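Local structure of ribosomal protein s2-related protein (Deinococcus radiodurans, 2JH3) at residues G94-T98 against G99-R103. The protein carries a 4Fe-4S iron-sulphur cluster and has a chelatase-like fold, consistent with a role as a sirohydrochlorin ferrochelatase. Residues are numbered along the deposited sequence; the frame is centred on the assembly and turned at random.
Sequences GPVPT and GGVVR
Val96 and Val101 meet methyl to methyl where the chain folds back through a tight turn: Val96 CG1 lies 4.0 Å from Val101 CG2, and the two side chains cross at about a right angle. With CG1 anti to the backbone N (chi1 177°), this methyl lies beside the Val96 carbonyl carbon and also meets Gly100 CA at 4.0 Å. Pro97 CD adds a looser apolar contact, 4.4 Å from the same Val101 CG2.

The reversal is a type II beta turn from Pro97 to Gly100, closed by a hydrogen bond from Gly100 N to Pro97 O of 3.0 Å with an N-H...O angle of 162°. Gly99 holds the third turn position at a positive phi of 93°, which glycine accepts readily. At the second position, Thr98 CG2 stays 3.4 Å from Gly99 N, while OG1, on the other branch, hydrogen-bonds Arg114 NH1.

On the strand side, Val101 CG1 lies over one face of the Arg103 guanidinium, 3.4 Å above its plane and offset toward the rim. NH1 makes a bent hydrogen bond to Val102 O (2.9 Å) from above the carbonyl plane, and NH2 bonds to Gly91 O; together these limit the group's rotation.

The turn leads into strand 101-105, antiparallel to 108-112 in a CbiX-family region. One hydrogen bond closes it and the buried valines touch purely apolarly, consistent with both contributing to the chain's path into the strand, alongside bonds to Arg111 and Arg114.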
ATOM      1  N   GLY A  94     -22.081 -29.040 -14.214  1.00 33.05           N
ATOM      2  CA  GLY A  94     -22.865 -29.204 -15.470  1.00 32.63           C
ATOM      3  C   GLY A  94     -24.194 -28.468 -15.536  1.00 32.01           C
ATOM      4  O   GLY A  94     -24.510 -27.621 -14.691  1.00 31.60           O
ATOM      5  N   PRO A  95     -24.957 -28.745 -16.598  1.00 31.59           N
ATOM      6  CA  PRO A  95     -26.196 -28.087 -16.928  1.00 30.43           C
ATOM      7  C   PRO A  95     -27.091 -27.846 -15.763  1.00 29.41           C
ATOM      8  O   PRO A  95     -27.377 -28.757 -15.017  1.00 28.93           O
ATOM      9  CB  PRO A  95     -26.836 -29.083 -17.907  1.00 30.62           C
ATOM     10  CG  PRO A  95     -25.639 -29.442 -18.754  1.00 33.12           C
ATOM     11  CD  PRO A  95     -24.605 -29.736 -17.659  1.00 30.94           C
ATOM     12  N   VAL A  96     -27.485 -26.598 -15.604  1.00 29.08           N
ATOM     13  CA  VAL A  96     -28.518 -26.220 -14.670  1.00 30.04           C
ATOM     14  C   VAL A  96     -29.852 -26.140 -15.447  1.00 30.47           C
ATOM     15  O   VAL A  96     -29.992 -25.377 -16.402  1.00 31.53           O
ATOM     16  CB  VAL A  96     -28.247 -24.838 -14.052  1.00 28.97           C
ATOM     17  CG1 VAL A  96     -29.378 -24.385 -13.098  1.00 29.01           C
ATOM     18  CG2 VAL A  96     -26.898 -24.837 -13.343  1.00 28.35           C
ATOM     19  N   PRO A  97     -30.861 -26.876 -14.990  1.00 31.89           N
ATOM     20  CA  PRO A  97     -32.133 -26.905 -15.701  1.00 32.12           C
ATOM     21  C   PRO A  97     -32.951 -25.711 -15.392  1.00 32.62           C
ATOM     22  O   PRO A  97     -32.700 -25.047 -14.393  1.00 32.87           O
ATOM     23  CB  PRO A  97     -32.790 -28.135 -15.118  1.00 32.83           C
ATOM     24  CG  PRO A  97     -32.238 -28.209 -13.738  1.00 33.69           C
ATOM     25  CD  PRO A  97     -30.847 -27.792 -13.840  1.00 32.01           C
ATOM     26  N   THR A  98     -33.924 -25.410 -16.244  1.00 33.45           N
ATOM     27  CA  THR A  98     -34.870 -24.321 -15.990  1.00 33.58           C
ATOM     28  C   THR A  98     -35.435 -24.551 -14.606  1.00 33.68           C
ATOM     29  O   THR A  98     -35.693 -25.670 -14.236  1.00 34.71           O
ATOM     30  CB  THR A  98     -36.013 -24.327 -17.052  1.00 33.97           C
ATOM     31  OG1 THR A  98     -35.443 -24.167 -18.353  1.00 34.53           O
ATOM     32  CG2 THR A  98     -37.042 -23.238 -16.822  1.00 33.72           C
ATOM     33  N   GLY A  99     -35.547 -23.500 -13.799  1.00 34.32           N
ATOM     34  CA  GLY A  99     -36.048 -23.693 -12.453  1.00 34.65           C
ATOM     35  C   GLY A  99     -35.005 -23.931 -11.350  1.00 35.42           C
ATOM     36  O   GLY A  99     -35.357 -23.932 -10.150  1.00 36.58           O
ATOM     37  N   GLY A 100     -33.759 -24.198 -11.741  1.00 34.41           N
ATOM     38  CA  GLY A 100     -32.626 -24.136 -10.823  1.00 33.86           C
ATOM     39  C   GLY A 100     -32.246 -25.422 -10.130  1.00 33.57           C
ATOM     40  O   GLY A 100     -32.818 -26.442 -10.351  1.00 32.25           O
ATOM     41  N   VAL A 101     -31.157 -25.327  -9.396  1.00 33.89           N
ATOM     42  CA  VAL A 101     -30.603 -26.338  -8.504  1.00 33.71           C
ATOM     43  C   VAL A 101     -30.912 -25.885  -7.068  1.00 33.03           C
ATOM     44  O   VAL A 101     -30.602 -24.752  -6.682  1.00 30.76           O
ATOM     45  CB  VAL A 101     -29.094 -26.385  -8.661  1.00 33.89           C
ATOM     46  CG1 VAL A 101     -28.463 -27.310  -7.613  1.00 36.83           C
ATOM     47  CG2 VAL A 101     -28.740 -26.893 -10.025  1.00 34.81           C
ATOM     48  N   VAL A 102     -31.543 -26.773  -6.310  1.00 33.38           N
ATOM     49  CA  VAL A 102     -31.982 -26.471  -4.968  1.00 33.83           C
ATOM     50  C   VAL A 102     -31.104 -27.252  -3.973  1.00 33.63           C
ATOM     51  O   VAL A 102     -30.842 -28.441  -4.189  1.00 30.54           O
ATOM     52  CB  VAL A 102     -33.487 -26.823  -4.792  1.00 33.69           C
ATOM     53  CG1 VAL A 102     -33.873 -26.766  -3.323  1.00 36.38           C
ATOM     54  CG2 VAL A 102     -34.343 -25.882  -5.577  1.00 33.17           C
ATOM     55  N   ARG A 103     -30.612 -26.567  -2.925  1.00 33.28           N
ATOM     56  CA  ARG A 103     -29.774 -27.175  -1.905  1.00 35.59           C
ATOM     57  C   ARG A 103     -30.152 -26.608  -0.520  1.00 36.85           C
ATOM     58  O   ARG A 103     -30.620 -25.477  -0.384  1.00 36.37           O
ATOM     59  CB  ARG A 103     -28.267 -26.904  -2.107  1.00 35.02           C
ATOM     60  CG  ARG A 103     -27.639 -27.466  -3.391  1.00 36.92           C
ATOM     61  CD  ARG A 103     -27.381 -28.961  -3.321  1.00 35.51           C
ATOM     62  NE  ARG A 103     -26.818 -29.527  -4.561  1.00 34.27           N
ATOM     63  CZ  ARG A 103     -27.535 -30.054  -5.546  1.00 35.49           C
ATOM     64  NH1 ARG A 103     -28.864 -30.119  -5.479  1.00 35.21           N
ATOM     65  NH2 ARG A 103     -26.921 -30.548  -6.597  1.00 36.72           N
TER